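Baccell_00875 (PDB 5NO8) is a polysaccharide lyase that probably removes the L-rhamnose caps linked to glucuronic acid on complex arabinogalactan proteins. Local coordinates at residues A[127-132]-A[231-236]; A[138-143]-A[222-227]. One frame throughout, in Å; residues are numbered along the deposited sequence.

Interaction 1: residues A[127-132]-A[231-236]; sequences YSFTNE and ESYSLE
Two antiparallel strands, the end of 122-131 and the start of 232-242, are central neighbours in an eight-stranded antiparallel sheet, their directions 170° apart. Two hydrogen-bonded pairs, Y127 with L235 and F129 with Y233, alternate with the non-hydrogen-bonded pairs S128 with S234 and T130 with S232. Y127 N meets L235 O at 2.7 Å, nearly along the C=O axis and almost straight at the hydrogen (173°). F129 N gives a similarly straight bond to Y233 O, in the carbonyl plane, and L235 N and Y233 N answer with bonds to Y127 O and F129 O. One rung more, from N131 N to E231 O at 3.0 Å, extends the pairing to the end of strand 122-131.

The alternation sorts the side chains. Y127, F129, Y233 and L235 project from one face, where large, mainly apolar groups suit packing against a second layer, though Y233 stays partly exposed. The Y127 and L235 side chains lie alongside, pointing the same way, with Y127 CD1 4.2 Å from L235 CD2. With CG anti to the carbonyl carbon, the F129 ring turns its edge to Y233 O, 3.6 Å from F129 CD1. I114 and I112 of strand 110-119 pack on Y127 and F129, and W237 meets the Y127 ring edge to face, while the polar Y127 hydroxyl bonds E125.

The opposite face carries S128, T130, S232 and S234, small hydroxyl residues fit for a more open surface; S234 OG bonds D194. T130 OG1 and S232 OG lie 3.0 Å apart. S232 places OG anti to its backbone N (chi1 -159°), which swings the hydroxyl across the strands to F129 O. F129 O accepts twice: Y233 N in its plane at 2.8 Å, and S232 OG from above the plane at 3.0 Å.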
ATOM      1  N   TYR A 127      -5.716  21.598 -19.853  1.00 15.82           N
ATOM      2  CA  TYR A 127      -7.155  21.623 -19.577  1.00 17.09           C
ATOM      3  C   TYR A 127      -7.480  23.027 -19.073  1.00 19.30           C
ATOM      4  O   TYR A 127      -6.806  23.534 -18.163  1.00 20.63           O
ATOM      5  CB  TYR A 127      -7.548  20.616 -18.490  1.00 17.20           C
ATOM      6  CG  TYR A 127      -7.289  19.185 -18.837  1.00 17.01           C
ATOM      7  CD1 TYR A 127      -6.003  18.671 -18.800  1.00 17.35           C
ATOM      8  CD2 TYR A 127      -8.321  18.325 -19.179  1.00 17.06           C
ATOM      9  CE1 TYR A 127      -5.748  17.353 -19.124  1.00 18.10           C
ATOM     10  CE2 TYR A 127      -8.076  17.011 -19.496  1.00 17.52           C
ATOM     11  CZ  TYR A 127      -6.779  16.527 -19.492  1.00 18.58           C
ATOM     12  OH  TYR A 127      -6.515  15.206 -19.819  1.00 20.64           O
ATOM     13  N   SER A 128      -8.452  23.700 -19.678  1.00 18.31           N
ATOM     14  CA  SER A 128      -8.886  24.959 -19.140  1.00 18.45           C
ATOM     15  C   SER A 128     -10.367  24.861 -18.857  1.00 17.74           C
ATOM     16  O   SER A 128     -11.118  24.347 -19.698  1.00 17.06           O
ATOM     17  CB  SER A 128      -8.569  26.101 -20.084  1.00 21.56           C
ATOM     18  OG  SER A 128      -9.220  25.877 -21.286  1.00 26.08           O
ATOM     19  N   PHE A 129     -10.761  25.366 -17.696  1.00 14.94           N
ATOM     20  CA  PHE A 129     -12.145  25.366 -17.240  1.00 15.41           C
ATOM     21  C   PHE A 129     -12.552  26.818 -17.151  1.00 15.34           C
ATOM     22  O   PHE A 129     -11.966  27.570 -16.367  1.00 14.63           O
ATOM     23  CB  PHE A 129     -12.255  24.703 -15.877  1.00 14.68           C
ATOM     24  CG  PHE A 129     -11.804  23.278 -15.869  1.00 14.91           C
ATOM     25  CD1 PHE A 129     -10.454  22.968 -15.801  1.00 14.92           C
ATOM     26  CD2 PHE A 129     -12.718  22.245 -15.982  1.00 15.71           C
ATOM     27  CE1 PHE A 129     -10.030  21.671 -15.808  1.00 15.48           C
ATOM     28  CE2 PHE A 129     -12.293  20.923 -16.009  1.00 15.76           C
ATOM     29  CZ  PHE A 129     -10.944  20.637 -15.930  1.00 15.57           C
ATOM     30  N   THR A 130     -13.535  27.227 -17.950  1.00 14.35           N
ATOM     31  CA  THR A 130     -13.940  28.627 -18.007  1.00 15.21           C
ATOM     32  C   THR A 130     -15.410  28.786 -17.649  1.00 14.54           C
ATOM     33  O   THR A 130     -16.239  28.059 -18.157  1.00 13.75           O
ATOM     34  CB  THR A 130     -13.685  29.230 -19.404  1.00 16.89           C
ATOM     35  OG1 THR A 130     -12.315  28.986 -19.762  1.00 17.77           O
ATOM     36  CG2 THR A 130     -13.966  30.725 -19.408  1.00 17.99           C
ATOM     37  N   ASN A 131     -15.710  29.758 -16.796  1.00 14.12           N
ATOM     38  CA  ASN A 131     -17.083  30.139 -16.523  1.00 14.47           C
ATOM     39  C   ASN A 131     -17.552  31.087 -17.615  1.00 14.98           C
ATOM     40  O   ASN A 131     -17.197  32.261 -17.626  1.00 15.89           O
ATOM     41  CB  ASN A 131     -17.220  30.788 -15.157  1.00 13.78           C
ATOM     42  CG  ASN A 131     -18.649  31.172 -14.827  1.00 13.82           C
ATOM     43  OD1 ASN A 131     -19.593  30.804 -15.541  1.00 15.32           O
ATOM     44  ND2 ASN A 131     -18.817  31.903 -13.750  1.00 13.72           N
ATOM     45  N   GLU A 132     -18.365  30.552 -18.525  1.00 16.18           N
ATOM     46  CA  GLU A 132     -18.977  31.347 -19.614  1.00 18.53           C
ATOM     47  C   GLU A 132     -20.356  31.914 -19.263  1.00 19.97           C
ATOM     48  O   GLU A 132     -21.035  32.508 -20.113  1.00 19.74           O
ATOM     49  CB  GLU A 132     -19.076  30.471 -20.872  1.00 20.04           C
ATOM     50  CG  GLU A 132     -17.739  30.055 -21.444  1.00 23.25           C
ATOM     51  CD  GLU A 132     -16.936  31.206 -22.040  1.00 29.68           C
ATOM     52  OE1 GLU A 132     -17.515  32.264 -22.357  1.00 36.95           O
ATOM     53  OE2 GLU A 132     -15.714  31.043 -22.219  1.00 37.69           O
ATOM     54  N   GLU A 231     -13.734  33.955 -15.983  1.00 16.80           N
ATOM     55  CA  GLU A 231     -12.516  33.470 -15.347  1.00 17.21           C
ATOM     56  C   GLU A 231     -12.291  32.017 -15.665  1.00 15.46           C
ATOM     57  O   GLU A 231     -13.259  31.257 -15.860  1.00 15.05           O
ATOM     58  CB  GLU A 231     -12.568  33.588 -13.835  1.00 19.21           C
ATOM     59  CG  GLU A 231     -12.454  35.004 -13.324  1.00 23.85           C
ATOM     60  CD  GLU A 231     -12.201  35.084 -11.821  1.00 27.61           C
ATOM     61  OE1 GLU A 231     -11.719  36.175 -11.446  1.00 32.39           O
ATOM     62  OE2 GLU A 231     -12.471  34.103 -11.030  1.00 25.20           O
ATOM     63  N   SER A 232     -11.021  31.628 -15.686  0.50 15.56           N
ATOM     64  CA  SER A 232     -10.625  30.296 -16.031  0.50 15.82           C
ATOM     65  C   SER A 232      -9.738  29.721 -14.933  0.50 14.99           C
ATOM     66  O   SER A 232      -9.215  30.461 -14.086  0.50 14.20           O
ATOM     67  CB  SER A 232      -9.880  30.309 -17.365  0.50 17.24           C
ATOM     68  OG  SER A 232      -9.891  29.030 -17.955  0.50 19.26           O
ATOM     69  N   TYR A 233      -9.671  28.395 -14.915  1.00 14.03           N
ATOM     70  CA  TYR A 233      -8.642  27.637 -14.198  1.00 14.42           C
ATOM     71  C   TYR A 233      -7.946  26.742 -15.223  1.00 14.36           C
ATOM     72  O   TYR A 233      -8.616  26.101 -16.054  1.00 14.31           O
ATOM     73  CB  TYR A 233      -9.271  26.794 -13.117  1.00 14.01           C
ATOM     74  CG  TYR A 233      -8.232  26.053 -12.309  1.00 14.25           C
ATOM     75  CD1 TYR A 233      -7.496  26.723 -11.332  1.00 15.77           C
ATOM     76  CD2 TYR A 233      -7.955  24.719 -12.555  1.00 15.11           C
ATOM     77  CE1 TYR A 233      -6.515  26.063 -10.585  1.00 16.15           C
ATOM     78  CE2 TYR A 233      -6.963  24.045 -11.823  1.00 15.35           C
ATOM     79  CZ  TYR A 233      -6.269  24.731 -10.823  1.00 15.36           C
ATOM     80  OH  TYR A 233      -5.289  24.093 -10.092  1.00 16.19           O
ATOM     81  N   SER A 234      -6.615  26.703 -15.177  0.50 14.67           N
ATOM     82  CA  SER A 234      -5.836  25.867 -16.071  0.50 15.70           C
ATOM     83  C   SER A 234      -5.036  24.794 -15.331  0.50 15.14           C
ATOM     84  O   SER A 234      -4.400  25.050 -14.311  0.50 14.82           O
ATOM     85  CB  SER A 234      -4.873  26.680 -16.939  0.50 17.30           C
ATOM     86  OG  SER A 234      -4.350  27.778 -16.224  0.50 19.56           O
ATOM     87  N   LEU A 235      -5.073  23.605 -15.897  1.00 14.87           N
ATOM     88  CA  LEU A 235      -4.279  22.482 -15.433  1.00 14.83           C
ATOM     89  C   LEU A 235      -3.492  22.002 -16.648  1.00 16.25           C
ATOM     90  O   LEU A 235      -4.067  21.799 -17.717  1.00 14.87           O
ATOM     91  CB  LEU A 235      -5.183  21.393 -14.952  1.00 16.59           C
ATOM     92  CG  LEU A 235      -4.560  20.028 -14.674  1.00 16.94           C
ATOM     93  CD1 LEU A 235      -3.757  20.064 -13.393  1.00 17.27           C
ATOM     94  CD2 LEU A 235      -5.624  18.947 -14.650  1.00 18.61           C
ATOM     95  N   GLU A 236      -2.194  21.767 -16.453  1.00 14.82           N
ATOM     96  CA  GLU A 236      -1.372  21.239 -17.505  1.00 15.37           C
ATOM     97  C   GLU A 236      -0.514  20.111 -16.933  1.00 15.17           C
ATOM     98  O   GLU A 236      -0.003  20.207 -15.821  1.00 14.38           O
ATOM     99  CB  GLU A 236      -0.495  22.352 -18.075  1.00 17.64           C
ATOM    100  CG  GLU A 236       0.424  21.918 -19.199  1.00 20.08           C
ATOM    101  CD  GLU A 236       1.433  22.993 -19.583  1.00 24.12           C
ATOM    102  OE1 GLU A 236       1.252  23.577 -20.667  1.00 27.99           O
ATOM    103  OE2 GLU A 236       2.386  23.267 -18.805  1.00 28.03           O
TER

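Interaction 2: residues A[138-143]-A[222-227]; sequences SLYDVA and LPDLLL
Water 2 is gripped by three hydrogen bonds: it accepts from V142 N at 2.9 Å and donates to L222 O and D224 OD1, each at 2.7 Å. D224 OD1 also accepts D141 N at 3.0 Å, a somewhat bent bond (148°) from above the carboxylate plane. Water 1 donates to both D224 OD2 and D141 OD1. A short acidic side chain suits this place, taking the D141 amide directly and the V142 amide through water 2 at the corner, where the positive phi of D141 (49°) turns the backbone. The Y140 and D224 side chains cross at about a right angle, ring and carboxylate planes 66° apart, with CD1 on the Y140 ring edge 3.5 Å from D224 OD2.

L139 and L225 form a hydrogen-bonded antiparallel pair; past the corner a single bond joins L222 N to V142 O at 2.9 Å. Branched apolar chains interlock: L139 CD1 lies 4.2 Å from both L225 CD1 and L227 CD1, and V142 CG1 packs on L222 CD2.

D141 OD1, bonded also to the Y663 hydroxyl, approaches D224 OD1 to 4.3 Å; K664, in a salt bridge to D141, and the bridging water probably offset the repulsion that would otherwise raise their pKa values.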
ATOM      1  N   SER A 138     -19.260  28.105  -8.151  1.00 14.20           N
ATOM      2  CA  SER A 138     -18.318  27.311  -7.371  1.00 14.24           C
ATOM      3  C   SER A 138     -18.323  25.900  -7.944  1.00 13.73           C
ATOM      4  O   SER A 138     -19.378  25.373  -8.285  1.00 14.51           O
ATOM      5  CB  SER A 138     -18.686  27.303  -5.908  1.00 15.14           C
ATOM      6  OG  SER A 138     -18.583  28.595  -5.337  1.00 15.47           O
ATOM      7  N   LEU A 139     -17.155  25.328  -8.153  1.00 13.25           N
ATOM      8  CA  LEU A 139     -17.048  23.958  -8.641  1.00 13.89           C
ATOM      9  C   LEU A 139     -16.455  23.126  -7.519  1.00 13.39           C
ATOM     10  O   LEU A 139     -15.407  23.494  -6.984  1.00 13.77           O
ATOM     11  CB  LEU A 139     -16.130  23.860  -9.871  1.00 15.18           C
ATOM     12  CG  LEU A 139     -16.572  24.716 -11.089  1.00 17.00           C
ATOM     13  CD1 LEU A 139     -15.652  24.498 -12.282  1.00 18.36           C
ATOM     14  CD2 LEU A 139     -18.028  24.415 -11.448  1.00 17.55           C
ATOM     15  N   TYR A 140     -17.117  22.028  -7.179  1.00 12.06           N
ATOM     16  CA  TYR A 140     -16.642  21.116  -6.182  1.00 12.55           C
ATOM     17  C   TYR A 140     -16.446  19.741  -6.812  1.00 13.31           C
ATOM     18  O   TYR A 140     -17.131  19.382  -7.783  1.00 12.38           O
ATOM     19  CB  TYR A 140     -17.658  21.018  -5.067  1.00 12.67           C
ATOM     20  CG  TYR A 140     -17.879  22.263  -4.277  1.00 12.98           C
ATOM     21  CD1 TYR A 140     -17.076  22.554  -3.167  1.00 13.86           C
ATOM     22  CD2 TYR A 140     -18.867  23.175  -4.610  1.00 12.95           C
ATOM     23  CE1 TYR A 140     -17.298  23.676  -2.411  1.00 13.27           C
ATOM     24  CE2 TYR A 140     -19.084  24.319  -3.857  1.00 12.78           C
ATOM     25  CZ  TYR A 140     -18.275  24.561  -2.760  1.00 14.03           C
ATOM     26  OH  TYR A 140     -18.490  25.658  -1.981  1.00 14.39           O
ATOM     27  N   ASP A 141     -15.536  18.946  -6.243  1.00 13.16           N
ATOM     28  CA  ASP A 141     -15.284  17.584  -6.732  1.00 13.81           C
ATOM     29  C   ASP A 141     -15.077  17.579  -8.248  1.00 13.71           C
ATOM     30  O   ASP A 141     -15.758  16.882  -9.011  1.00 12.64           O
ATOM     31  CB  ASP A 141     -16.406  16.644  -6.285  1.00 14.94           C
ATOM     32  CG  ASP A 141     -16.192  16.135  -4.862  1.00 16.74           C
ATOM     33  OD1 ASP A 141     -15.538  16.875  -4.073  1.00 18.65           O
ATOM     34  OD2 ASP A 141     -16.613  14.984  -4.551  1.00 16.40           O
ATOM     35  N   VAL A 142     -14.114  18.376  -8.638  1.00 13.56           N
ATOM     36  CA  VAL A 142     -13.695  18.523 -10.029  1.00 14.50           C
ATOM     37  C   VAL A 142     -12.592  17.481 -10.253  1.00 14.27           C
ATOM     38  O   VAL A 142     -11.623  17.451  -9.503  1.00 13.46           O
ATOM     39  CB  VAL A 142     -13.100  19.921 -10.299  1.00 15.52           C
ATOM     40  CG1 VAL A 142     -12.733  20.068 -11.782  1.00 15.53           C
ATOM     41  CG2 VAL A 142     -14.059  21.003  -9.835  1.00 16.26           C
ATOM     42  N   ALA A 143     -12.750  16.627 -11.261  1.00 13.14           N
ATOM     43  CA  ALA A 143     -11.764  15.561 -11.489  1.00 12.80           C
ATOM     44  C   ALA A 143     -11.661  15.181 -12.947  1.00 12.74           C
ATOM     45  O   ALA A 143     -12.606  15.342 -13.695  1.00 12.90           O
ATOM     46  CB  ALA A 143     -12.071  14.335 -10.635  1.00 12.91           C
ATOM     47  N   LEU A 222      -8.874  18.014  -8.952  1.00 12.34           N
ATOM     48  CA  LEU A 222      -8.398  19.378  -8.978  1.00 12.77           C
ATOM     49  C   LEU A 222      -8.841  20.054  -7.672  1.00 12.51           C
ATOM     50  O   LEU A 222      -9.728  19.536  -6.958  1.00 12.39           O
ATOM     51  CB  LEU A 222      -9.002  20.137 -10.185  1.00 13.01           C
ATOM     52  CG  LEU A 222      -8.361  19.843 -11.528  1.00 13.51           C
ATOM     53  CD1 LEU A 222      -8.588  18.417 -11.978  1.00 14.14           C
ATOM     54  CD2 LEU A 222      -8.855  20.850 -12.581  1.00 14.95           C
ATOM     55  N   PRO A 223      -8.254  21.220  -7.356  1.00 13.95           N
ATOM     56  CA  PRO A 223      -8.808  21.983  -6.252  1.00 14.00           C
ATOM     57  C   PRO A 223     -10.270  22.345  -6.486  1.00 14.15           C
ATOM     58  O   PRO A 223     -10.703  22.474  -7.648  1.00 14.04           O
ATOM     59  CB  PRO A 223      -7.943  23.262  -6.227  1.00 14.46           C
ATOM     60  CG  PRO A 223      -6.716  22.903  -7.004  1.00 14.87           C
ATOM     61  CD  PRO A 223      -7.192  21.965  -8.055  1.00 14.22           C
ATOM     62  N   ASP A 224     -11.027  22.515  -5.405  1.00 14.30           N
ATOM     63  CA  ASP A 224     -12.327  23.147  -5.534  1.00 15.25           C
ATOM     64  C   ASP A 224     -12.096  24.591  -6.010  1.00 15.27           C
ATOM     65  O   ASP A 224     -11.109  25.220  -5.632  1.00 14.56           O
ATOM     66  CB  ASP A 224     -13.106  23.073  -4.227  1.00 17.29           C
ATOM     67  CG  ASP A 224     -13.545  21.630  -3.867  1.00 18.24           C
ATOM     68  OD1 ASP A 224     -13.709  20.699  -4.718  1.00 17.54           O
ATOM     69  OD2 ASP A 224     -13.788  21.419  -2.658  1.00 20.95           O
ATOM     70  N   LEU A 225     -12.983  25.091  -6.863  1.00 14.46           N
ATOM     71  CA  LEU A 225     -12.750  26.337  -7.600  1.00 15.47           C
ATOM     72  C   LEU A 225     -13.911  27.310  -7.380  1.00 15.03           C
ATOM     73  O   LEU A 225     -15.059  26.907  -7.079  1.00 14.33           O
ATOM     74  CB  LEU A 225     -12.613  26.075  -9.115  1.00 15.71           C
ATOM     75  CG  LEU A 225     -11.583  25.057  -9.602  1.00 16.10           C
ATOM     76  CD1 LEU A 225     -11.660  24.781 -11.088  1.00 16.30           C
ATOM     77  CD2 LEU A 225     -10.209  25.561  -9.223  1.00 16.78           C
ATOM     78  N   LEU A 226     -13.591  28.588  -7.523  1.00 14.70           N
ATOM     79  CA  LEU A 226     -14.599  29.635  -7.577  1.00 16.40           C
ATOM     80  C   LEU A 226     -14.243  30.455  -8.806  1.00 15.91           C
ATOM     81  O   LEU A 226     -13.143  31.009  -8.854  1.00 15.21           O
ATOM     82  CB  LEU A 226     -14.559  30.479  -6.298  1.00 18.75           C
ATOM     83  CG  LEU A 226     -15.565  31.625  -6.160  1.00 21.25           C
ATOM     84  CD1 LEU A 226     -16.960  31.222  -6.425  1.00 23.07           C
ATOM     85  CD2 LEU A 226     -15.508  32.210  -4.758  1.00 24.65           C
ATOM     86  N   LEU A 227     -15.142  30.499  -9.797  1.00 15.08           N
ATOM     87  CA  LEU A 227     -14.852  31.181 -11.050  1.00 15.06           C
ATOM     88  C   LEU A 227     -15.872  32.269 -11.287  1.00 14.61           C
ATOM     89  O   LEU A 227     -17.050  31.990 -11.387  1.00 14.01           O
ATOM     90  CB  LEU A 227     -14.852  30.219 -12.222  1.00 15.13           C
ATOM     91  CG  LEU A 227     -13.805  29.116 -12.186  1.00 15.99           C
ATOM     92  CD1 LEU A 227     -14.034  28.206 -13.373  1.00 17.20           C
ATOM     93  CD2 LEU A 227     -12.410  29.719 -12.166  1.00 16.33           C
TER
HETATM   94  O   HOH W   1     -15.469  19.160  -2.695  1.00 24.30           O
HETATM   95  O   HOH W   2     -12.361  19.413  -6.643  1.00 15.96           O

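In the fold
From the N terminus, the chain runs along strand 122-131, turns, and enters strand 137-145, which bends at its corner before the chain departs for some 80 residues. It returns through 222-227, where interaction 2 closes the inner loop, then turns once more into strand 232-242, where interaction 1 closes the outer one; the two loops are therefore nested, not crossed. Interaction 1 joins strands within the eight-stranded antiparallel sheet, and interaction 2 belongs to the mixed sheet stacked against it. Their centres lie 10 Å apart. F129 packs on L222, Y233 on P223 and L225, and N131 ND2 probably bonds L227 O, so the sheets meet directly.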